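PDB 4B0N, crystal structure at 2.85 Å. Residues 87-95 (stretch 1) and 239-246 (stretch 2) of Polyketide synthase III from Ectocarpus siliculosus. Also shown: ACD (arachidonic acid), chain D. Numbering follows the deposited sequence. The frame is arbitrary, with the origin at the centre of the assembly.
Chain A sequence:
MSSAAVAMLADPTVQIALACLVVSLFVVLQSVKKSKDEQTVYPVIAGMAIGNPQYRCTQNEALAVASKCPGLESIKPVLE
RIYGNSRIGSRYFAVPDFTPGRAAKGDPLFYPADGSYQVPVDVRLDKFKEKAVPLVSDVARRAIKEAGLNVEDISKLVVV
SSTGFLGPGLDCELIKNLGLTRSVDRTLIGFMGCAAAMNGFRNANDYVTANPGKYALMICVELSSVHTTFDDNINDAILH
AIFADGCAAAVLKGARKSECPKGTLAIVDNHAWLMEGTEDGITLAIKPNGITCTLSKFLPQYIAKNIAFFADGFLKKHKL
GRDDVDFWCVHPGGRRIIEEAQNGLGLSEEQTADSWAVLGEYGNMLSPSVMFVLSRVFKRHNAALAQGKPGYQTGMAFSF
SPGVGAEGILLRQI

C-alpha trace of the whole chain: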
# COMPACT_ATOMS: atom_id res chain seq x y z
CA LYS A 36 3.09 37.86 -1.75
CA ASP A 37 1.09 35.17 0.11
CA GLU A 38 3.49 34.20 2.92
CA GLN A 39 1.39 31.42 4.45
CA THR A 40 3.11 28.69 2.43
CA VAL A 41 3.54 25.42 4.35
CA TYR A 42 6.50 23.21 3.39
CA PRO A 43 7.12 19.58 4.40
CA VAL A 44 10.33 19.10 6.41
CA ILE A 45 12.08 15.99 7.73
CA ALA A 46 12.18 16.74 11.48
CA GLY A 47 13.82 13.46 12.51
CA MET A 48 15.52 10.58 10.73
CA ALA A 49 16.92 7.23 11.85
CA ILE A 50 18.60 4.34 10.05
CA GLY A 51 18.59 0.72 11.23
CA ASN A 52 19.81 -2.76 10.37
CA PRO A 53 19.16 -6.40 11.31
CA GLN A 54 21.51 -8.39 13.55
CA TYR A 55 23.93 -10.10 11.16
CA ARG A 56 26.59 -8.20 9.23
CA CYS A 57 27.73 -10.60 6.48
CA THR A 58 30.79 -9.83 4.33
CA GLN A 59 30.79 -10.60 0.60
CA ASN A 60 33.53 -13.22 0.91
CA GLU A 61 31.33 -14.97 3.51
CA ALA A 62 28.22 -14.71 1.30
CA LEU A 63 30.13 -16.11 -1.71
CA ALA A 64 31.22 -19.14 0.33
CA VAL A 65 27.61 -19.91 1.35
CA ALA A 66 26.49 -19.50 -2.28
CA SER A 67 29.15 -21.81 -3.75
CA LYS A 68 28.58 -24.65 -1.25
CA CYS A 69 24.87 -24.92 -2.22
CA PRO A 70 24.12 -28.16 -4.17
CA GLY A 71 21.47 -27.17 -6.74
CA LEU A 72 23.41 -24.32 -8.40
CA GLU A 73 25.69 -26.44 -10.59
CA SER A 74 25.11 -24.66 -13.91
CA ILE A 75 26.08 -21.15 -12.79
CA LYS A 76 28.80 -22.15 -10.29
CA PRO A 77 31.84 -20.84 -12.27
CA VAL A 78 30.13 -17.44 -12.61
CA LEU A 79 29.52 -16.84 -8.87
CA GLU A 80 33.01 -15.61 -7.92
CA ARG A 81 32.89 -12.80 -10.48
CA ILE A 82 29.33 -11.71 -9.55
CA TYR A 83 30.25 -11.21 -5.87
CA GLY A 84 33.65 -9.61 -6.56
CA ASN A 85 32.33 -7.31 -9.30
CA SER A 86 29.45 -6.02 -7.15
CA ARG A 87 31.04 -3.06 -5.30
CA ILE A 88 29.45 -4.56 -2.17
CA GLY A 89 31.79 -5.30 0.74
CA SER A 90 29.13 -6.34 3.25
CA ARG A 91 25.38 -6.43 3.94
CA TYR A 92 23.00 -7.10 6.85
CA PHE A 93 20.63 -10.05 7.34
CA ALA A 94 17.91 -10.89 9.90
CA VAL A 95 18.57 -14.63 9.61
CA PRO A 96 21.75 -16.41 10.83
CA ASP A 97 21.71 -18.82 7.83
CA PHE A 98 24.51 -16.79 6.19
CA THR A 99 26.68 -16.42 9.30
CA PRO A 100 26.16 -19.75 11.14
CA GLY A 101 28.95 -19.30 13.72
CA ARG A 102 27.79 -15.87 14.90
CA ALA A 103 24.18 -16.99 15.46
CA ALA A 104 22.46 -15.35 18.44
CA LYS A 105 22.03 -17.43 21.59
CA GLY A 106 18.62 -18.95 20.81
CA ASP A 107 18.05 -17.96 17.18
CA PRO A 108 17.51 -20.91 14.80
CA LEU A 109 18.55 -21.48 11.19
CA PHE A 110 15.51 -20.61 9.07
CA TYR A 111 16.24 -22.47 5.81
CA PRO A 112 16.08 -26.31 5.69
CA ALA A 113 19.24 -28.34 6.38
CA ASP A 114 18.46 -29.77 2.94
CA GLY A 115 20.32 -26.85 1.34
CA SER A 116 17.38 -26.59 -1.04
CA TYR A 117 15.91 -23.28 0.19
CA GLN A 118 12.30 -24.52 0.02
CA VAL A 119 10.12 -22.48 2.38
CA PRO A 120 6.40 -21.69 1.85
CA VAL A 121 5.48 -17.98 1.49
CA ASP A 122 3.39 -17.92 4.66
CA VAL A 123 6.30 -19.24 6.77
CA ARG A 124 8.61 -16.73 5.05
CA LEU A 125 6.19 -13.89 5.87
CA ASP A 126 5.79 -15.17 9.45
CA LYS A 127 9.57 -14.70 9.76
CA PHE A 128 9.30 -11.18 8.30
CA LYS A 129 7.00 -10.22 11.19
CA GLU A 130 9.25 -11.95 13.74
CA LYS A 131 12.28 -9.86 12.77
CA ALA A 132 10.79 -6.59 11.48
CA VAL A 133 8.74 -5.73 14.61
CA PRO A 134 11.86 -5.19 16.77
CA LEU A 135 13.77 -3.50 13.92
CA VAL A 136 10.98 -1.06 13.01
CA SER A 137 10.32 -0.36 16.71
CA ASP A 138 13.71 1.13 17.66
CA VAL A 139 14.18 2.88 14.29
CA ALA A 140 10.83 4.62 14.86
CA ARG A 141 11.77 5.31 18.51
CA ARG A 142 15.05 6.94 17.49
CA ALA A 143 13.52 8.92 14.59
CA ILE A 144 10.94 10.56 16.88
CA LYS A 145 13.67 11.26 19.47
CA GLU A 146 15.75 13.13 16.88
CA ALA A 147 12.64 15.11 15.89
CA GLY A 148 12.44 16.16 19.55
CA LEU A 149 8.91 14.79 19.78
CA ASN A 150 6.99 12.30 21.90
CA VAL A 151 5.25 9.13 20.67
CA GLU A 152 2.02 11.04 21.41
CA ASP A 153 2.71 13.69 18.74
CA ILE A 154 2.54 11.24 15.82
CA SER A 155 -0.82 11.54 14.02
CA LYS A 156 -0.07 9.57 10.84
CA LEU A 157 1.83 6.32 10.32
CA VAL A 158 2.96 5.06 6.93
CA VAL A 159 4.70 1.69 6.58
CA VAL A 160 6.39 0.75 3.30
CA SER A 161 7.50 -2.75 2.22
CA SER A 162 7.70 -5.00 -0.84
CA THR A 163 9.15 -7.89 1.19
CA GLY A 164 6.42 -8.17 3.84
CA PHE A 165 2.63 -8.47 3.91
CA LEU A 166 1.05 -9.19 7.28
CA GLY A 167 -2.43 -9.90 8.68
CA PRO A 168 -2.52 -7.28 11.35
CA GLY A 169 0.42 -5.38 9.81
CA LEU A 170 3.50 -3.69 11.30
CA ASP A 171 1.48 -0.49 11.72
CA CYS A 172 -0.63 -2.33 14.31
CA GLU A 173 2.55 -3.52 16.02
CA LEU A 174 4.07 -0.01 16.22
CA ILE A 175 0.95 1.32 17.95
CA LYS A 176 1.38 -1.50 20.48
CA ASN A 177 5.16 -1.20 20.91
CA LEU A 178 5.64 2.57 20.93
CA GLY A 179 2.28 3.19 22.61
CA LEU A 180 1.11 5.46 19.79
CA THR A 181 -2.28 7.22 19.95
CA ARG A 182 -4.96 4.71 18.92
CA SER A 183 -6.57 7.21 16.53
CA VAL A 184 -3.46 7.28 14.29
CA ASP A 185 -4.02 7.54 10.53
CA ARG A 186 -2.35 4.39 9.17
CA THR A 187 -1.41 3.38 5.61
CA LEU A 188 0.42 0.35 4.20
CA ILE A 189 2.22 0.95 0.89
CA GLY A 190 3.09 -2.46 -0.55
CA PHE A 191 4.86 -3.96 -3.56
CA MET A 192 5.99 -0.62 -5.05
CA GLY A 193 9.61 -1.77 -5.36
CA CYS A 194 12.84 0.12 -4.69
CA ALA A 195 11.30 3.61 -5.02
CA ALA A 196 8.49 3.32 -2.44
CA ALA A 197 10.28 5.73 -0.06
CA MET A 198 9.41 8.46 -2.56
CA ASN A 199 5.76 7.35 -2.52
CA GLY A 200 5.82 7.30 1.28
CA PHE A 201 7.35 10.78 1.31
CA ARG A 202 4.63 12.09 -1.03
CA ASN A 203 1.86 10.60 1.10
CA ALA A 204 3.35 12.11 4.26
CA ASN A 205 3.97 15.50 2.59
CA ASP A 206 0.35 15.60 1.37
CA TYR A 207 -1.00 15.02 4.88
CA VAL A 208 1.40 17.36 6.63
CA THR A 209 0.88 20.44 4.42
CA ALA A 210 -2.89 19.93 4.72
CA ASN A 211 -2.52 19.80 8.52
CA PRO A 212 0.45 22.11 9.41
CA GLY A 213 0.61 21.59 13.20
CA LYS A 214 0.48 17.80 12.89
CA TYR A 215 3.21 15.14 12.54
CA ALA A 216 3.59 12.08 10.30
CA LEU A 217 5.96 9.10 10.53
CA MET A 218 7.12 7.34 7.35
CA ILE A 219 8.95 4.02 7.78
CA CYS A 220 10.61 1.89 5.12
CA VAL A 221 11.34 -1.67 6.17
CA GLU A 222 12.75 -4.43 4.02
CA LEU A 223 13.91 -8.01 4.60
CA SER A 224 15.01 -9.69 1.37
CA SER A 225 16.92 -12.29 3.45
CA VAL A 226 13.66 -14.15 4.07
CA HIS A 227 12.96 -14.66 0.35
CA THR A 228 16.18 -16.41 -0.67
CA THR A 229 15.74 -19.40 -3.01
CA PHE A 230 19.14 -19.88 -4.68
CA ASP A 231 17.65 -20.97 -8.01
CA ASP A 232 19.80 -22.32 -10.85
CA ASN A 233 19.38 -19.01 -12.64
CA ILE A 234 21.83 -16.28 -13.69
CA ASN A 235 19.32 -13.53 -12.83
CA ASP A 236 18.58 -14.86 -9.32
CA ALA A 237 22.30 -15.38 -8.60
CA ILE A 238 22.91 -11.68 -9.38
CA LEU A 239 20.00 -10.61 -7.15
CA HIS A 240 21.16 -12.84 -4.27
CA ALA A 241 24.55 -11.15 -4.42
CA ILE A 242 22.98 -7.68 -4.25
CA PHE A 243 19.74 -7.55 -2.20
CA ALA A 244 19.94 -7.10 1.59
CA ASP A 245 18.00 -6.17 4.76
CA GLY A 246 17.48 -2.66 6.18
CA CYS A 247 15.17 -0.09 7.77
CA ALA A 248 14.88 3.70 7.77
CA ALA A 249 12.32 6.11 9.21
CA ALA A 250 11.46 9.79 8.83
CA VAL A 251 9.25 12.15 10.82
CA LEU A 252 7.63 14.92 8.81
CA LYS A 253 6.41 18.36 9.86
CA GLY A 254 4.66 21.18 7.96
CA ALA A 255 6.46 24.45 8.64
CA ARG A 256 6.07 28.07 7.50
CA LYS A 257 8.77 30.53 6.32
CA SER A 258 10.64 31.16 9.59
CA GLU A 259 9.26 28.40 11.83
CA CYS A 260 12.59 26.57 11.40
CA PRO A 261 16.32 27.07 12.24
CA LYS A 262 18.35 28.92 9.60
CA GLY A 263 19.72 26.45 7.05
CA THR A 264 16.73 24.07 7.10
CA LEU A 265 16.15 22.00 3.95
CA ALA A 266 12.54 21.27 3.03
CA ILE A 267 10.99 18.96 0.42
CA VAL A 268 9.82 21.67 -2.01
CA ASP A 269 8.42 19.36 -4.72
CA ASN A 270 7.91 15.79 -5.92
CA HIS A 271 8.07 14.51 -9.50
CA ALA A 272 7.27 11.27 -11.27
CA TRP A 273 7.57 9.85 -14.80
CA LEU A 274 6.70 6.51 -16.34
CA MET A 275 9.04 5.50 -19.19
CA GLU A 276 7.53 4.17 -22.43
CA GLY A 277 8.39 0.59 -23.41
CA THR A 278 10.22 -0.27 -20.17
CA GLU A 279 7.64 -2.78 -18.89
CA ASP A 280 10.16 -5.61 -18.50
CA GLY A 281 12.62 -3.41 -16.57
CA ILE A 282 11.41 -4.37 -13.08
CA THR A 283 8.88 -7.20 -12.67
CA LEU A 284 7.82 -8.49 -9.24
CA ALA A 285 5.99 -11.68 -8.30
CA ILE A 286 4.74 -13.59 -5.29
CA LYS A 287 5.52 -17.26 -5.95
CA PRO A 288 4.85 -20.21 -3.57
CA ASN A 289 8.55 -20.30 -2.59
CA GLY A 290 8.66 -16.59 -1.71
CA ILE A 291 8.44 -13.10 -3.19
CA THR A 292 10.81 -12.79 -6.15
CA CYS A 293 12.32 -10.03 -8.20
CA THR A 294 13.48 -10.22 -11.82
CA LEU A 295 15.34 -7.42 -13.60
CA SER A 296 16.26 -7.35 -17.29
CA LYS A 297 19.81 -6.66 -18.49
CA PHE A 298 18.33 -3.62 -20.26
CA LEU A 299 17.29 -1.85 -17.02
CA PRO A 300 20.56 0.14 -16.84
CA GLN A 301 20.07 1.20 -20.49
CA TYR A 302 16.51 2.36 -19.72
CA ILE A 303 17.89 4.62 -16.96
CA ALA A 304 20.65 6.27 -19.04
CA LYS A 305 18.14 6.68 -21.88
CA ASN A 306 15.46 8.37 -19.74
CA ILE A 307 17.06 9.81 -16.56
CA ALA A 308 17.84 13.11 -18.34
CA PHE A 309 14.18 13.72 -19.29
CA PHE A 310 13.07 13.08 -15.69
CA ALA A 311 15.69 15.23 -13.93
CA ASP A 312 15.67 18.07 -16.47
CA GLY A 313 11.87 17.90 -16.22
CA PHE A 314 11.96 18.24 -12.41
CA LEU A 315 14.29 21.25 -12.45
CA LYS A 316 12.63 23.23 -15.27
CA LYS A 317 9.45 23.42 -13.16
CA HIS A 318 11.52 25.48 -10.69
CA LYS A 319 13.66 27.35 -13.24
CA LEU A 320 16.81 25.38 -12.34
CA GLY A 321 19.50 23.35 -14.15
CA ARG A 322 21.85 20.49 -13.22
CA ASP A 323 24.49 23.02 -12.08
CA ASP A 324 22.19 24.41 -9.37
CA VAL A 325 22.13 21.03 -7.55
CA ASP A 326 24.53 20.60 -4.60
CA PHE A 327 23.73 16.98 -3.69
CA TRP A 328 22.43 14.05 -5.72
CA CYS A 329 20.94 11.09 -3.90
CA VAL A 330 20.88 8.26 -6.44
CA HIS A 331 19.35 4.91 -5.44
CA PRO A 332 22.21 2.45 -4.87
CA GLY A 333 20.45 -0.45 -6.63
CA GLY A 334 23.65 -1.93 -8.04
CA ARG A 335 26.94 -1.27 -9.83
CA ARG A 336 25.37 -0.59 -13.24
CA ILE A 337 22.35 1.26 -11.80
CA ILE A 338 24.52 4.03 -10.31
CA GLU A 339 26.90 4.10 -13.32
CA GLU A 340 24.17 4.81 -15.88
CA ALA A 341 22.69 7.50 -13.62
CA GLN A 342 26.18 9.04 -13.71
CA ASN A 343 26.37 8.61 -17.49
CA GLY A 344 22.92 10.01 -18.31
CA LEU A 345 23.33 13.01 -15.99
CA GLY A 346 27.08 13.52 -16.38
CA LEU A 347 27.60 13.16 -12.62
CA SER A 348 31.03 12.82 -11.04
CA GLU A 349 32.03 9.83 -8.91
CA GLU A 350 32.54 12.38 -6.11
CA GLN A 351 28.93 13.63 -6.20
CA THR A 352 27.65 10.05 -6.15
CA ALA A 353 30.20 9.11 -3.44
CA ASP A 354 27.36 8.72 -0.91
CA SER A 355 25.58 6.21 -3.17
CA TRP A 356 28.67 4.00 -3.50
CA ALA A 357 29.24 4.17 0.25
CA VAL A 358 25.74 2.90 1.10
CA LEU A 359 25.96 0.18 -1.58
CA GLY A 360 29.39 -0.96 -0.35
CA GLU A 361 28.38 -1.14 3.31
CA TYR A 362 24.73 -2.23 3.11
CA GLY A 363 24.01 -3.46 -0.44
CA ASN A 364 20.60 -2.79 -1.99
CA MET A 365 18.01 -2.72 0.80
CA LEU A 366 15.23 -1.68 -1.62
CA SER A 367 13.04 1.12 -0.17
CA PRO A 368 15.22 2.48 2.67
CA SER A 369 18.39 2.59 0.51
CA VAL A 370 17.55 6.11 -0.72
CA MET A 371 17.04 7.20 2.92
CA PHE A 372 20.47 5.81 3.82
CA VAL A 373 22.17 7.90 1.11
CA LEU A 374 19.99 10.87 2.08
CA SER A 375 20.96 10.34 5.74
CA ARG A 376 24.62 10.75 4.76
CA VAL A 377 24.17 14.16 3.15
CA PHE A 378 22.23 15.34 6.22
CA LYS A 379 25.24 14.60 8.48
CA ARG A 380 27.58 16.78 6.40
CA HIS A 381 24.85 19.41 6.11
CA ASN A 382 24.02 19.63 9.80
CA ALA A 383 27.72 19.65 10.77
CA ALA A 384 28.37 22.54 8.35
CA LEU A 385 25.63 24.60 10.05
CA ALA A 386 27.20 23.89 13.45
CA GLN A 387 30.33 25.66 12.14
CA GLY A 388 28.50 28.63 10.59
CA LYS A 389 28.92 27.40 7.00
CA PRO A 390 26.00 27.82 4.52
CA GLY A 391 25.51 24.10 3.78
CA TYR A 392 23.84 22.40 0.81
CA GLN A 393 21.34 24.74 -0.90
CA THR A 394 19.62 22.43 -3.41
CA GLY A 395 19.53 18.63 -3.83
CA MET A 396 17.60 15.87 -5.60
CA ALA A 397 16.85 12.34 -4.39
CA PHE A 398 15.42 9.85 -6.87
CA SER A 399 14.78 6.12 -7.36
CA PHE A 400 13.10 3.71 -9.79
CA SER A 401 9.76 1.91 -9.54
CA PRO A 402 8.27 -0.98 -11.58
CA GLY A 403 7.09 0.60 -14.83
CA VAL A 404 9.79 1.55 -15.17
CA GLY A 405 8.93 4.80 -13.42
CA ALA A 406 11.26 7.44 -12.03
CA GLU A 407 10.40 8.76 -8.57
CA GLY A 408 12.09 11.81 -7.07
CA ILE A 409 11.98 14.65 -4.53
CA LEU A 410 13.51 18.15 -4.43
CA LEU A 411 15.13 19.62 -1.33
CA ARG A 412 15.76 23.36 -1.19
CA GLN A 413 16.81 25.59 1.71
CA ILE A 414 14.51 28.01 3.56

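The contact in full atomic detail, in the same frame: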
# COMPACT_ATOMS: atom_id res chain seq x y z
N ARG A 87 30.77 -4.28 -6.08
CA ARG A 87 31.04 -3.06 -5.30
C ARG A 87 30.41 -3.12 -3.90
O ARG A 87 30.31 -2.10 -3.21
CB ARG A 87 30.60 -1.79 -6.05
CG ARG A 87 31.46 -1.41 -7.24
CD ARG A 87 32.56 -0.43 -6.87
NE ARG A 87 32.82 0.55 -7.94
CZ ARG A 87 33.59 1.63 -7.81
NH1 ARG A 87 34.19 1.89 -6.65
NH2 ARG A 87 33.76 2.45 -8.83
N ILE A 88 30.01 -4.32 -3.49
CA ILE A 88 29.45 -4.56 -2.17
C ILE A 88 30.48 -5.30 -1.32
O ILE A 88 30.96 -6.37 -1.70
CB ILE A 88 28.13 -5.36 -2.24
CG1 ILE A 88 27.05 -4.55 -2.96
CG2 ILE A 88 27.65 -5.77 -0.85
CD1 ILE A 88 25.93 -5.38 -3.55
N GLY A 89 30.82 -4.71 -0.18
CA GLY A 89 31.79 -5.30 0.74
C GLY A 89 31.11 -6.12 1.82
O GLY A 89 31.67 -7.11 2.30
N SER A 90 29.90 -5.71 2.18
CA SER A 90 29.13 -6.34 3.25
C SER A 90 27.66 -5.97 3.13
O SER A 90 27.30 -5.01 2.44
CB SER A 90 29.66 -5.90 4.62
OG SER A 90 29.61 -4.49 4.77
N ARG A 91 26.81 -6.74 3.81
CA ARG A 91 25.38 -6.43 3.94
C ARG A 91 24.76 -7.15 5.14
O ARG A 91 25.31 -8.13 5.64
CB ARG A 91 24.60 -6.71 2.64
CG ARG A 91 24.87 -8.06 2.00
CD ARG A 91 24.52 -8.05 0.52
NE ARG A 91 25.02 -9.27 -0.12
CZ ARG A 91 24.27 -10.30 -0.49
NH1 ARG A 91 22.95 -10.28 -0.32
NH2 ARG A 91 24.83 -11.36 -1.06
N TYR A 92 23.61 -6.64 5.60
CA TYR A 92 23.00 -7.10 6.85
C TYR A 92 21.81 -8.03 6.61
O TYR A 92 20.99 -7.79 5.73
CB TYR A 92 22.57 -5.90 7.70
CG TYR A 92 23.71 -5.01 8.14
CD1 TYR A 92 24.34 -4.15 7.24
CD2 TYR A 92 24.15 -5.01 9.46
CE1 TYR A 92 25.38 -3.34 7.63
CE2 TYR A 92 25.19 -4.19 9.87
CZ TYR A 92 25.80 -3.36 8.95
OH TYR A 92 26.84 -2.54 9.35
N PHE A 93 21.72 -9.08 7.42
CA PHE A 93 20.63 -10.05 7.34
C PHE A 93 19.98 -10.31 8.70
O PHE A 93 20.64 -10.27 9.74
CB PHE A 93 21.12 -11.38 6.74
CG PHE A 93 21.81 -11.24 5.41
CD1 PHE A 93 21.16 -10.64 4.33
CD2 PHE A 93 23.10 -11.72 5.23
CE1 PHE A 93 21.79 -10.52 3.10
CE2 PHE A 93 23.73 -11.60 4.00
CZ PHE A 93 23.08 -11.00 2.94
N ALA A 94 18.68 -10.59 8.68
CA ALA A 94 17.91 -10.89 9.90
C ALA A 94 18.02 -12.36 10.31
O ALA A 94 17.70 -12.72 11.44
CB ALA A 94 16.45 -10.50 9.71
N VAL A 95 18.48 -13.20 9.38
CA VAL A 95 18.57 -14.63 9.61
C VAL A 95 20.04 -15.06 9.71
O VAL A 95 20.88 -14.57 8.94
CB VAL A 95 17.87 -15.44 8.49
CG1 VAL A 95 17.18 -16.65 9.09
CG2 VAL A 95 16.84 -14.60 7.76
N LEU A 239 20.85 -11.22 -8.18
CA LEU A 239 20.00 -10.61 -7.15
C LEU A 239 20.44 -11.01 -5.75
O LEU A 239 20.53 -10.16 -4.86
CB LEU A 239 18.53 -10.98 -7.36
CG LEU A 239 17.85 -10.67 -8.70
CD1 LEU A 239 16.44 -11.24 -8.68
CD2 LEU A 239 17.83 -9.19 -9.03
N HIS A 240 20.72 -12.29 -5.56
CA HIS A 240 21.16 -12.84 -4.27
C HIS A 240 22.45 -12.22 -3.79
O HIS A 240 22.67 -12.11 -2.59
CB HIS A 240 21.30 -14.35 -4.35
CG HIS A 240 19.99 -15.08 -4.23
ND1 HIS A 240 19.60 -15.68 -3.09
CD2 HIS A 240 18.96 -15.29 -5.15
CE1 HIS A 240 18.39 -16.25 -3.28
NE2 HIS A 240 18.00 -16.01 -4.54
N ALA A 241 23.29 -11.82 -4.74
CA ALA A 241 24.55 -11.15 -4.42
C ALA A 241 24.34 -9.70 -3.98
O ALA A 241 25.18 -9.14 -3.28
CB ALA A 241 25.49 -11.21 -5.62
N ILE A 242 23.22 -9.12 -4.39
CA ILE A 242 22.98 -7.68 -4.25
C ILE A 242 22.00 -7.32 -3.13
O ILE A 242 22.33 -6.51 -2.26
CB ILE A 242 22.58 -7.06 -5.61
CG1 ILE A 242 23.76 -7.10 -6.57
CG2 ILE A 242 22.09 -5.62 -5.44
CD1 ILE A 242 23.40 -6.92 -8.03
N PHE A 243 20.81 -7.91 -3.15
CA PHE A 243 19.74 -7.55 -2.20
C PHE A 243 20.09 -7.86 -0.75
O PHE A 243 20.74 -8.87 -0.46
CB PHE A 243 18.41 -8.21 -2.58
CG PHE A 243 17.82 -7.71 -3.87
CD1 PHE A 243 18.07 -6.42 -4.33
CD2 PHE A 243 16.98 -8.52 -4.62
CE1 PHE A 243 17.52 -5.96 -5.52
CE2 PHE A 243 16.42 -8.07 -5.81
CZ PHE A 243 16.69 -6.78 -6.25
N ALA A 244 19.63 -7.00 0.16
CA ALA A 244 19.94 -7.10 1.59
C ALA A 244 18.79 -6.60 2.47
O ALA A 244 17.73 -6.22 1.97
CB ALA A 244 21.21 -6.33 1.90
N ASP A 245 19.01 -6.60 3.79
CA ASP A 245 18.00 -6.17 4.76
C ASP A 245 18.33 -4.82 5.38
O ASP A 245 19.50 -4.53 5.66
CB ASP A 245 17.85 -7.21 5.87
CG ASP A 245 17.34 -8.55 5.37
OD1 ASP A 245 17.44 -8.83 4.15
OD2 ASP A 245 16.84 -9.33 6.20
N GLY A 246 17.31 -4.00 5.59
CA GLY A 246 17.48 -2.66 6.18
C GLY A 246 16.19 -1.94 6.53
O GLY A 246 15.11 -2.30 6.05
C1 ACD D . 14.32 -3.84 -7.70
C2 ACD D . 12.94 -4.03 -7.11
C3 ACD D . 13.04 -4.80 -5.80
C4 ACD D . 11.84 -5.71 -5.60
C5 ACD D . 12.14 -6.75 -4.55
C6 ACD D . 11.24 -7.68 -4.24
C7 ACD D . 11.57 -8.70 -3.18
C8 ACD D . 12.33 -9.87 -3.75
C9 ACD D . 13.14 -10.57 -2.95
C10 ACD D . 13.91 -11.75 -3.48
C11 ACD D . 15.39 -11.50 -3.38
C12 ACD D . 16.19 -12.41 -2.84
C13 ACD D . 17.67 -12.15 -2.74
C14 ACD D . 18.19 -12.44 -1.35
C15 ACD D . 19.43 -12.09 -1.02
C16 ACD D . 19.97 -12.37 0.36
C17 ACD D . 20.67 -13.73 0.36
C18 ACD D . 22.18 -13.60 0.43
C19 ACD D . 22.83 -14.64 -0.49
C20 ACD D . 24.32 -14.72 -0.25
O1 ACD D . 14.65 -2.70 -8.11

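The polar part of this contact depends chiefly on Arg-91, whose side chain leaves the strand 90-93 toward the other stretch and is extended through chi2 and chi3 (both t), with chi1 p and chi4 at 105°. That reach carries the guanidinium to the backbone of residues 240 to 243, where carbonyls face it. NH1 of Arg-91 donates to O of Phe-243 at 2.6 Å and to O of His-240 at 2.9 Å, while NH2 of Arg-91 donates to the same O of His-240 at 2.8 Å. All three bonds are weak by angle, 122° to 127° at the hydrogen, despite the short separations. Both acceptors lie near the guanidinium plane. O of Ala-241 lies over one face instead; it is 3.2 Å from CZ of Arg-91, but its angles to NE and NH2 are too poor for hydrogen bonding. An arginine suits this buried site because several donors on one planar group can meet the carbonyls of both His-240 and Phe-243.

The backbone contributes one better-aligned bond, from N of Asp-245 to O of Tyr-92 (3.0 Å, 146°). It ties the two stretches together where Phe-93 and Asp-245 have their CA atoms 5.4 Å apart. Asp-245 also points its side chain toward stretch 1, and its OD2 accepts a weak bond from N of Ala-94 at 3.3 Å and 147°. Thus one residue uses its backbone as donor and its carboxylate as acceptor; both carboxylate oxygens are hydrogen-bonded elsewhere in the structure.

Apolar packing fills in around these bonds. At one end, CD1 of Ile-88 lies 3.8 Å from CA of Ile-242 and 4.1 Å from its CG1. Ile-242 directs its CA-to-CB bond away, so Ile-88, which points toward the other stretch, meets its backbone as well as its side chain. The small Ala-244 allows close approach, its CB standing 3.5 Å from CB of Arg-91. Phe-93 starts away, but its ring comes back nearer, placing CE1 4.4 Å from CB of Ala-244; OD1 of Asp-245 and O of Phe-243 lie at the ring edge.

The contact buries 431 Å² in total, with Arg-91 (89 Å²) and Asp-245 (79 Å²) the most covered residues. Arachidonic acid adjoins the same cluster: its C18 lies 3.5 Å from NH1 of Arg-91 and 3.7 Å from CZ of Phe-93, and its C19 is 3.3 Å from O of His-240. The lipid tail therefore borders residues from both stretches.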